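Local coordinates for fucolectin-related protein (Streptococcus pneumoniae, PDB 2WMF) that hydrolyses host carbohydrate antigens, probably of the blood-group type, as the catalytic module of a family 98 glycoside hydrolase, at residues Gly61-Glu64 with Val70-Tyr73; Pro161-Tyr166 with Phe177-His182; Met279-Thr284 with Pro364-Gly369. All blocks are in the same frame, centred on the assembly; numbering follows the deposited sequence.

How the contacts relate
All three contacts involve the eight-stranded parallel beta/alpha barrel, at well-separated places and in series along the chain: their centres lie about 25 to 26 Å apart, and no two of them touch. Contact 1 closes the return from helix 59-64 to strand 74-79, and contact 2 packs helix 159-172 on strand 176-180; their nearest atoms are about 10 Å apart. Contact 3 joins helix 272-283 to a loop of the C-terminal half, and its nearest atoms are about 8 Å from those of contact 2. In barrels of this kind the active site lies at the C-terminal strand ends, the end at which residues Asp181 and His182 of contact 2 follow their strand.

Contact 1: residues Gly61-Glu64 with Val70-Tyr73; sequences GAWE and VKPY
One face of the Trp63 indole is covered by the aliphatic chain of Lys71, with CE lying 3.3 Å above the ring plane and displaced toward the rim of the indole as a whole. Measured against the five-membered ring alone, CE is 3.4 Å from the centroid and only 17° off the normal, a close CH-pi contact. The lysine runs over the indole from the benzo ring toward the pyrrole ring: CG is 3.7 Å from Trp63 CZ2, and CD is 3.7 Å from Trp63 NE1. At the far end of the indole, Trp63 CH2 lies 3.7 Å from the backbone O of Lys71.

Up to CE the lysine chain is nearly extended; it then bends at chi4 (75°), turning NZ away from the ring and toward the helix backbone. There NZ donates a 2.9 Å hydrogen bond to Trp63 O, approaching from 34° out of the carbonyl plane. The ammonium still sits over the five-membered ring, 4.6 Å from its centroid, as a rather long cation-pi partner. It also binds Ile66 O and forms a salt bridge with Glu68, so the ammonium is held by a carboxylate and two backbone carbonyls near the end of the short helix, whose dipole may add a little.

Lysine suits this place because one side chain provides both a greasy stem for the indole and a charged tip for the oxygens. Tryptophan offers the broad surface, and its side chain also touches Ala74 and Ile76 of strand 74-79, and Pro114. The contact belongs to the first beta-alpha-beta crossover of a beta/alpha barrel, where the loop after helix 59-64 folds back against the Trp63 side chain before it enters the second strand.

Contact 2: residues Pro161-Tyr166 with Phe177-His182; sequences PHSAKY and FIWHDH
Ser163 and Tyr166 meet Phe177 and Trp179 in a buried helix-on-strand packing, part of the beta-alpha-beta unit formed by strand 143-149, helix 159-172 and strand 176-180 of the barrel. The axes of the two short segments approach to 9.6 Å and run nearly antiparallel, at 152°, as expected where a helix returns the chain to the start of a parallel strand. Phe177 has CG anti to the backbone N (chi1 -175°), which carries its ring toward the helix. Ser163 is small enough to fit between two large rings. Its OG lies over one face of the Trp179 indole, 3.5 Å from CZ3, and 3.5 Å from Phe177 CZ, while its backbone O sits above the rim of one Phe177 face. One turn further along the helix, Tyr166 meets Phe177 chiefly through CB, 3.6 Å from Phe177 CE1, with CD2 of its ring more distant. The phenol leads away to the loop between strand 115-121 and helix 130-139, where its hydroxyl is bonded to Val128 O and Thr127.

Trp179 is fixed from its other end: NE1 donates to Asp181 OD2 over 2.8 Å, with the carboxylate oxygen near the indole plane and using its anti lone pair. Asp181 OD1 takes the backbone N of Asn151. Ser163 OG bonds to Leu159 O and, weakly, Asn148; with polar partners found outside or within one segment, the two probably hold together mainly through close fit and dispersion.

Contact 3: residues Met279-Thr284 with Pro364-Gly369; sequences MMNVYT and PLYNNG
Asn281 reaches from helix 272-283 to Pro364 and Tyr366, and every heavy atom of its side chain beyond CA finds a neighbour. CB lies 4.1 Å from Tyr366 CE2, a loose touch. With CG anti to the carbonyl carbon (chi1 -75°), the amide is carried alongside the tyrosine ring, which it crosses obliquely, CG coming to 3.6 Å from Tyr366 CD2. Amide and ring planes are 33° apart.

The amide then divides. OD1 stays near the ring, 3.6 Å from Tyr366 CD2, and accepts a hydrogen bond from the hydroxyl of Tyr434, which itself receives the backbone N-H of Tyr366. This links the barrel helix to strand 430-434 of a C-terminal antiparallel sheet, so the contact lies on the seam between the beta/alpha barrel and the C-terminal half of the module. Asparagine suits such a buried seam, offering a donor and an acceptor without charge.

ND2, on the other branch, lies 3.6 Å from Tyr366 CE2 and points to Pro364 O at 2.9 Å, but the angle at the hydrogen is just 116° and the bond is weak. That same Pro364 O lies 4.1 Å above the centre of one Tyr366 face. Tyrosine serves the position with its flat ring and with its hydroxyl, which is bonded to Asp223 of the barrel helix 219-231, while Tyr357 meets the ring edge-to-face.

Contact 1: residues Gly61-Glu64 with Val70-Tyr73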
loop_
_atom_site.group_PDB
_atom_site.type_symbol
_atom_site.label_atom_id
_atom_site.label_comp_id
_atom_site.label_asym_id
_atom_site.label_seq_id
_atom_site.Cartn_x
_atom_site.Cartn_y
_atom_site.Cartn_z
ATOM N N GLY A 61 20.621 -0.229 -12.350
ATOM C CA GLY A 61 20.691 -0.384 -10.900
ATOM C C GLY A 61 19.337 -0.644 -10.248
ATOM O O GLY A 61 19.250 -1.405 -9.273
ATOM N N ALA A 62 18.312 -0.008 -10.781
ATOM C CA ALA A 62 16.943 -0.201 -10.279
ATOM C C ALA A 62 16.539 -1.666 -10.440
ATOM O O ALA A 62 15.955 -2.267 -9.539
ATOM C CB ALA A 62 15.959 0.697 -11.015
ATOM N N TRP A 63 16.784 -2.241 -11.628
ATOM C CA TRP A 63 16.379 -3.635 -11.851
ATOM C C TRP A 63 17.289 -4.584 -11.058
ATOM O O TRP A 63 16.827 -5.591 -10.505
ATOM C CB TRP A 63 16.350 -3.938 -13.341
ATOM C CG TRP A 63 15.600 -5.167 -13.713
ATOM C CD1 TRP A 63 16.086 -6.201 -14.444
ATOM C CD2 TRP A 63 14.220 -5.454 -13.474
ATOM N NE1 TRP A 63 15.097 -7.141 -14.651
ATOM C CE2 TRP A 63 13.944 -6.705 -14.057
ATOM C CE3 TRP A 63 13.192 -4.783 -12.807
ATOM C CZ2 TRP A 63 12.679 -7.307 -13.989
ATOM C CZ3 TRP A 63 11.945 -5.380 -12.716
ATOM C CH2 TRP A 63 11.694 -6.631 -13.304
ATOM N N GLU A 64 18.569 -4.236 -10.924
ATOM C CA GLU A 64 19.464 -5.002 -10.027
ATOM C C GLU A 64 18.971 -5.049 -8.582
ATOM O O GLU A 64 19.196 -6.038 -7.884
ATOM C CB GLU A 64 20.904 -4.490 -10.099
ATOM C CG GLU A 64 21.538 -4.850 -11.447
ATOM C CD GLU A 64 22.906 -4.255 -11.680
ATOM O OE1 GLU A 64 23.338 -3.397 -10.862
ATOM O OE2 GLU A 64 23.550 -4.636 -12.706
ATOM N N VAL A 70 11.348 -11.825 -6.913
ATOM C CA VAL A 70 10.387 -10.739 -6.998
ATOM C C VAL A 70 10.234 -10.225 -8.438
ATOM O O VAL A 70 9.160 -9.761 -8.810
ATOM C CB VAL A 70 10.744 -9.626 -6.004
ATOM C CG1 VAL A 70 9.879 -8.365 -6.177
ATOM C CG2 VAL A 70 10.644 -10.161 -4.576
ATOM N N LYS A 71 11.310 -10.293 -9.225
ATOM C CA LYS A 71 11.292 -9.818 -10.601
ATOM C C LYS A 71 10.088 -10.242 -11.477
ATOM O O LYS A 71 9.595 -9.443 -12.252
ATOM C CB LYS A 71 12.628 -10.130 -11.302
ATOM C CG LYS A 71 13.812 -9.206 -10.964
ATOM C CD LYS A 71 15.011 -9.516 -11.868
ATOM C CE LYS A 71 16.100 -8.455 -11.833
ATOM N NZ LYS A 71 16.919 -8.486 -10.591
ATOM N N PRO A 72 9.630 -11.506 -11.387
ATOM C CA PRO A 72 8.461 -11.860 -12.191
ATOM C C PRO A 72 7.178 -11.089 -11.878
ATOM O O PRO A 72 6.222 -11.173 -12.644
ATOM C CB PRO A 72 8.256 -13.373 -11.899
ATOM C CG PRO A 72 9.590 -13.858 -11.343
ATOM C CD PRO A 72 10.184 -12.659 -10.647
ATOM N N TYR A 73 7.189 -10.370 -10.736
ATOM C CA TYR A 73 6.050 -9.654 -10.184
ATOM C C TYR A 73 6.353 -8.164 -10.010
ATOM O O TYR A 73 5.742 -7.514 -9.183
ATOM C CB TYR A 73 5.685 -10.281 -8.831
ATOM C CG TYR A 73 5.461 -11.768 -8.919
ATOM C CD1 TYR A 73 4.305 -12.277 -9.478
ATOM C CD2 TYR A 73 6.433 -12.640 -8.477
ATOM C CE1 TYR A 73 4.109 -13.642 -9.581
ATOM C CE2 TYR A 73 6.264 -14.021 -8.601
ATOM C CZ TYR A 73 5.092 -14.504 -9.129
ATOM O OH TYR A 73 4.895 -15.907 -9.250
#

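Contact 2: residues Pro161-Tyr166 with Phe177-His182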
loop_
_atom_site.group_PDB
_atom_site.type_symbol
_atom_site.label_atom_id
_atom_site.label_comp_id
_atom_site.label_asym_id
_atom_site.label_seq_id
_atom_site.Cartn_x
_atom_site.Cartn_y
_atom_site.Cartn_z
ATOM N N PRO A 161 -11.990 12.066 -19.108
ATOM C CA PRO A 161 -12.019 11.696 -20.548
ATOM C C PRO A 161 -10.650 11.376 -21.168
ATOM O O PRO A 161 -10.503 10.420 -21.993
ATOM C CB PRO A 161 -12.687 12.919 -21.212
ATOM C CG PRO A 161 -13.264 13.672 -20.162
ATOM C CD PRO A 161 -12.589 13.391 -18.882
ATOM N N HIS A 162 -9.625 12.112 -20.770
ATOM C CA HIS A 162 -8.292 11.850 -21.318
ATOM C C HIS A 162 -7.827 10.467 -20.836
ATOM O O HIS A 162 -7.188 9.738 -21.565
ATOM C CB HIS A 162 -7.279 12.915 -20.951
ATOM C CG HIS A 162 -7.480 14.212 -21.662
ATOM N ND1 HIS A 162 -6.640 15.294 -21.490
ATOM C CD2 HIS A 162 -8.427 14.594 -22.543
ATOM C CE1 HIS A 162 -7.079 16.303 -22.239
ATOM N NE2 HIS A 162 -8.152 15.896 -22.902
ATOM N N SER A 163 -8.083 10.165 -19.570
ATOM C CA SER A 163 -7.727 8.864 -18.999
ATOM C C SER A 163 -8.429 7.727 -19.744
ATOM O O SER A 163 -7.815 6.687 -20.058
ATOM C CB SER A 163 -8.028 8.835 -17.471
ATOM O OG SER A 163 -7.181 9.729 -16.745
ATOM N N ALA A 164 -9.695 7.948 -20.069
ATOM C CA ALA A 164 -10.503 6.976 -20.831
ATOM C C ALA A 164 -9.866 6.690 -22.198
ATOM O O ALA A 164 -9.805 5.531 -22.635
ATOM C CB ALA A 164 -11.955 7.485 -20.974
ATOM N N LYS A 165 -9.363 7.732 -22.852
ATOM C CA LYS A 165 -8.752 7.532 -24.177
ATOM C C LYS A 165 -7.460 6.740 -24.037
ATOM O O LYS A 165 -7.189 5.825 -24.827
ATOM C CB LYS A 165 -8.481 8.857 -24.868
ATOM C CG LYS A 165 -7.925 8.682 -26.269
ATOM C CD LYS A 165 -8.962 8.163 -27.311
ATOM C CE LYS A 165 -8.277 7.380 -28.394
ATOM N NZ LYS A 165 -7.882 6.064 -27.780
ATOM N N TYR A 166 -6.645 7.072 -23.046
ATOM C CA TYR A 166 -5.412 6.301 -22.860
ATOM C C TYR A 166 -5.699 4.846 -22.467
ATOM O O TYR A 166 -5.008 3.915 -22.946
ATOM C CB TYR A 166 -4.513 6.931 -21.814
ATOM C CG TYR A 166 -3.877 8.269 -22.185
ATOM C CD1 TYR A 166 -3.114 8.432 -23.367
ATOM C CD2 TYR A 166 -4.005 9.344 -21.331
ATOM C CE1 TYR A 166 -2.523 9.660 -23.657
ATOM C CE2 TYR A 166 -3.410 10.531 -21.587
ATOM C CZ TYR A 166 -2.681 10.716 -22.753
ATOM O OH TYR A 166 -2.103 11.951 -22.969
ATOM N N PHE A 177 -3.495 0.705 -17.585
ATOM C CA PHE A 177 -3.588 2.101 -17.194
ATOM C C PHE A 177 -3.775 2.093 -15.686
ATOM O O PHE A 177 -4.739 1.509 -15.164
ATOM C CB PHE A 177 -4.778 2.786 -17.873
ATOM C CG PHE A 177 -4.873 4.297 -17.617
ATOM C CD1 PHE A 177 -4.195 5.178 -18.425
ATOM C CD2 PHE A 177 -5.576 4.794 -16.512
ATOM C CE1 PHE A 177 -4.239 6.550 -18.215
ATOM C CE2 PHE A 177 -5.650 6.149 -16.287
ATOM C CZ PHE A 177 -4.970 7.033 -17.115
ATOM N N ILE A 178 -2.845 2.747 -14.995
ATOM C CA ILE A 178 -2.814 2.747 -13.504
ATOM C C ILE A 178 -3.029 4.180 -13.021
ATOM O O ILE A 178 -2.210 5.064 -13.304
ATOM C CB ILE A 178 -1.508 2.162 -12.942
ATOM C CG1 ILE A 178 -1.284 0.748 -13.504
ATOM C CG2 ILE A 178 -1.526 2.155 -11.368
ATOM C CD1 ILE A 178 -0.067 0.048 -12.951
ATOM N N TRP A 179 -4.124 4.377 -12.279
ATOM C CA TRP A 179 -4.517 5.715 -11.797
ATOM C C TRP A 179 -4.414 5.801 -10.260
ATOM O O TRP A 179 -5.201 5.175 -9.575
ATOM C CB TRP A 179 -5.958 6.058 -12.244
ATOM C CG TRP A 179 -6.349 7.505 -12.072
ATOM C CD1 TRP A 179 -5.768 8.437 -11.242
ATOM C CD2 TRP A 179 -7.420 8.178 -12.735
ATOM N NE1 TRP A 179 -6.419 9.631 -11.346
ATOM C CE2 TRP A 179 -7.447 9.503 -12.245
ATOM C CE3 TRP A 179 -8.377 7.785 -13.692
ATOM C CZ2 TRP A 179 -8.371 10.447 -12.713
ATOM C CZ3 TRP A 179 -9.289 8.694 -14.144
ATOM C CH2 TRP A 179 -9.291 10.020 -13.650
ATOM N N HIS A 180 -3.433 6.548 -9.748
ATOM C CA HIS A 180 -3.273 6.771 -8.302
ATOM C C HIS A 180 -3.890 8.117 -7.947
ATOM O O HIS A 180 -3.503 9.180 -8.480
ATOM C CB HIS A 180 -1.785 6.828 -7.905
ATOM C CG HIS A 180 -1.063 5.514 -7.951
ATOM N ND1 HIS A 180 -1.225 4.528 -6.996
ATOM C CD2 HIS A 180 -0.105 5.066 -8.798
ATOM C CE1 HIS A 180 -0.417 3.514 -7.273
ATOM N NE2 HIS A 180 0.285 3.815 -8.352
ATOM N N ASP A 181 -4.841 8.105 -7.012
ATOM C CA ASP A 181 -5.491 9.355 -6.570
ATOM C C ASP A 181 -6.255 9.092 -5.283
ATOM O O ASP A 181 -6.224 7.972 -4.751
ATOM C CB ASP A 181 -6.367 9.966 -7.697
ATOM C CG ASP A 181 -5.889 11.317 -8.142
ATOM O OD1 ASP A 181 -5.407 12.076 -7.268
ATOM O OD2 ASP A 181 -5.958 11.595 -9.380
ATOM N N HIS A 182 -6.873 10.128 -4.742
ATOM C CA HIS A 182 -7.330 10.080 -3.361
ATOM C C HIS A 182 -8.516 11.004 -3.132
ATOM O O HIS A 182 -8.715 11.964 -3.891
ATOM C CB HIS A 182 -6.180 10.459 -2.424
ATOM C CG HIS A 182 -6.190 9.698 -1.155
ATOM N ND1 HIS A 182 -6.501 10.230 0.076
ATOM C CD2 HIS A 182 -5.989 8.377 -0.953
ATOM C CE1 HIS A 182 -6.436 9.278 0.989
ATOM N NE2 HIS A 182 -6.145 8.141 0.385
#

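Contact 3: residues Met279-Thr284 with Pro364-Gly369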
loop_
_atom_site.group_PDB
_atom_site.type_symbol
_atom_site.label_atom_id
_atom_site.label_comp_id
_atom_site.label_asym_id
_atom_site.label_seq_id
_atom_site.Cartn_x
_atom_site.Cartn_y
_atom_site.Cartn_z
ATOM N N MET A 279 0.620 -1.637 3.290
ATOM C CA MET A 279 0.460 -2.664 2.263
ATOM C C MET A 279 -0.527 -3.746 2.739
ATOM O O MET A 279 -1.346 -4.232 1.958
ATOM C CB MET A 279 1.793 -3.342 1.908
ATOM C CG MET A 279 2.875 -2.353 1.375
ATOM S SD MET A 279 4.513 -3.148 1.279
ATOM C CE MET A 279 4.292 -4.331 -0.055
ATOM N N MET A 280 -0.451 -4.128 4.026
ATOM C CA MET A 280 -1.410 -5.096 4.563
ATOM C C MET A 280 -2.885 -4.669 4.415
ATOM O O MET A 280 -3.718 -5.483 4.138
ATOM C CB MET A 280 -1.122 -5.367 6.033
ATOM C CG MET A 280 -1.940 -6.507 6.615
ATOM S SD MET A 280 -1.686 -6.769 8.390
ATOM C CE MET A 280 -0.072 -7.535 8.364
ATOM N N ASN A 281 -3.201 -3.378 4.590
ATOM C CA ASN A 281 -4.549 -2.871 4.394
ATOM C C ASN A 281 -5.045 -3.129 2.978
ATOM O O ASN A 281 -6.247 -3.351 2.771
ATOM C CB ASN A 281 -4.569 -1.353 4.649
ATOM C CG ASN A 281 -4.507 -0.985 6.130
ATOM O OD1 ASN A 281 -4.447 -1.845 7.025
ATOM N ND2 ASN A 281 -4.466 0.327 6.384
ATOM N N VAL A 282 -4.117 -3.026 2.035
ATOM C CA VAL A 282 -4.425 -3.222 0.592
ATOM C C VAL A 282 -4.591 -4.733 0.327
ATOM O O VAL A 282 -5.659 -5.183 -0.169
ATOM C CB VAL A 282 -3.353 -2.566 -0.288
ATOM C CG1 VAL A 282 -3.507 -3.004 -1.744
ATOM C CG2 VAL A 282 -3.429 -0.995 -0.135
ATOM N N TYR A 283 -3.562 -5.477 0.687
ATOM C CA TYR A 283 -3.528 -6.957 0.535
ATOM C C TYR A 283 -4.808 -7.620 1.074
ATOM O O TYR A 283 -5.500 -8.385 0.364
ATOM C CB TYR A 283 -2.272 -7.506 1.217
ATOM C CG TYR A 283 -2.256 -8.997 1.308
ATOM C CD1 TYR A 283 -1.717 -9.757 0.283
ATOM C CD2 TYR A 283 -2.695 -9.651 2.450
ATOM C CE1 TYR A 283 -1.682 -11.151 0.370
ATOM C CE2 TYR A 283 -2.651 -11.056 2.546
ATOM C CZ TYR A 283 -2.142 -11.793 1.496
ATOM O OH TYR A 283 -2.137 -13.207 1.601
ATOM N N THR A 284 -5.123 -7.362 2.349
ATOM C CA THR A 284 -6.275 -8.018 2.988
ATOM C C THR A 284 -7.612 -7.568 2.428
ATOM O O THR A 284 -8.624 -8.213 2.678
ATOM C CB THR A 284 -6.269 -7.862 4.531
ATOM O OG1 THR A 284 -6.338 -6.473 4.883
ATOM C CG2 THR A 284 -5.005 -8.511 5.146
ATOM N N PRO A 364 -3.416 6.128 7.905
ATOM C CA PRO A 364 -3.901 4.913 7.240
ATOM C C PRO A 364 -4.243 3.749 8.141
ATOM O O PRO A 364 -4.952 2.825 7.692
ATOM C CB PRO A 364 -2.701 4.534 6.335
ATOM C CG PRO A 364 -1.511 5.066 7.063
ATOM C CD PRO A 364 -1.979 6.336 7.676
ATOM N N LEU A 365 -3.727 3.709 9.376
ATOM C CA LEU A 365 -3.879 2.477 10.157
ATOM C C LEU A 365 -5.329 2.323 10.634
ATOM O O LEU A 365 -5.972 3.285 11.006
ATOM C CB LEU A 365 -2.895 2.403 11.335
ATOM C CG LEU A 365 -1.417 2.612 11.015
ATOM C CD1 LEU A 365 -0.534 2.553 12.301
ATOM C CD2 LEU A 365 -0.955 1.604 9.925
ATOM N N TYR A 366 -5.819 1.079 10.586
ATOM C CA TYR A 366 -7.161 0.775 11.098
ATOM C C TYR A 366 -7.084 0.315 12.575
ATOM O O TYR A 366 -6.157 -0.378 12.957
ATOM C CB TYR A 366 -7.804 -0.328 10.270
ATOM C CG TYR A 366 -8.151 0.158 8.877
ATOM C CD1 TYR A 366 -8.866 1.349 8.706
ATOM C CD2 TYR A 366 -7.713 -0.520 7.727
ATOM C CE1 TYR A 366 -9.201 1.806 7.434
ATOM C CE2 TYR A 366 -8.054 -0.062 6.447
ATOM C CZ TYR A 366 -8.801 1.099 6.297
ATOM O OH TYR A 366 -9.161 1.561 5.036
ATOM N N ASN A 367 -8.085 0.646 13.379
ATOM C CA ASN A 367 -8.056 0.191 14.776
ATOM C C ASN A 367 -8.572 -1.240 14.941
ATOM O O ASN A 367 -8.173 -1.964 15.826
ATOM C CB ASN A 367 -8.914 1.094 15.610
ATOM C CG ASN A 367 -8.460 2.529 15.549
ATOM O OD1 ASN A 367 -7.609 2.973 16.371
ATOM N ND2 ASN A 367 -8.984 3.262 14.599
ATOM N N ASN A 368 -9.498 -1.598 14.056
ATOM C CA ASN A 368 -10.330 -2.806 14.188
ATOM C C ASN A 368 -10.364 -3.507 12.828
ATOM O O ASN A 368 -10.571 -2.824 11.813
ATOM C CB ASN A 368 -11.754 -2.338 14.584
ATOM C CG ASN A 368 -12.584 -3.391 15.249
ATOM O OD1 ASN A 368 -12.287 -4.584 15.192
ATOM N ND2 ASN A 368 -13.638 -2.930 15.957
ATOM N N GLY A 369 -10.305 -4.839 12.827
ATOM C CA GLY A 369 -10.454 -5.646 11.626
ATOM C C GLY A 369 -11.795 -6.350 11.484
ATOM O O GLY A 369 -11.983 -7.074 10.538
#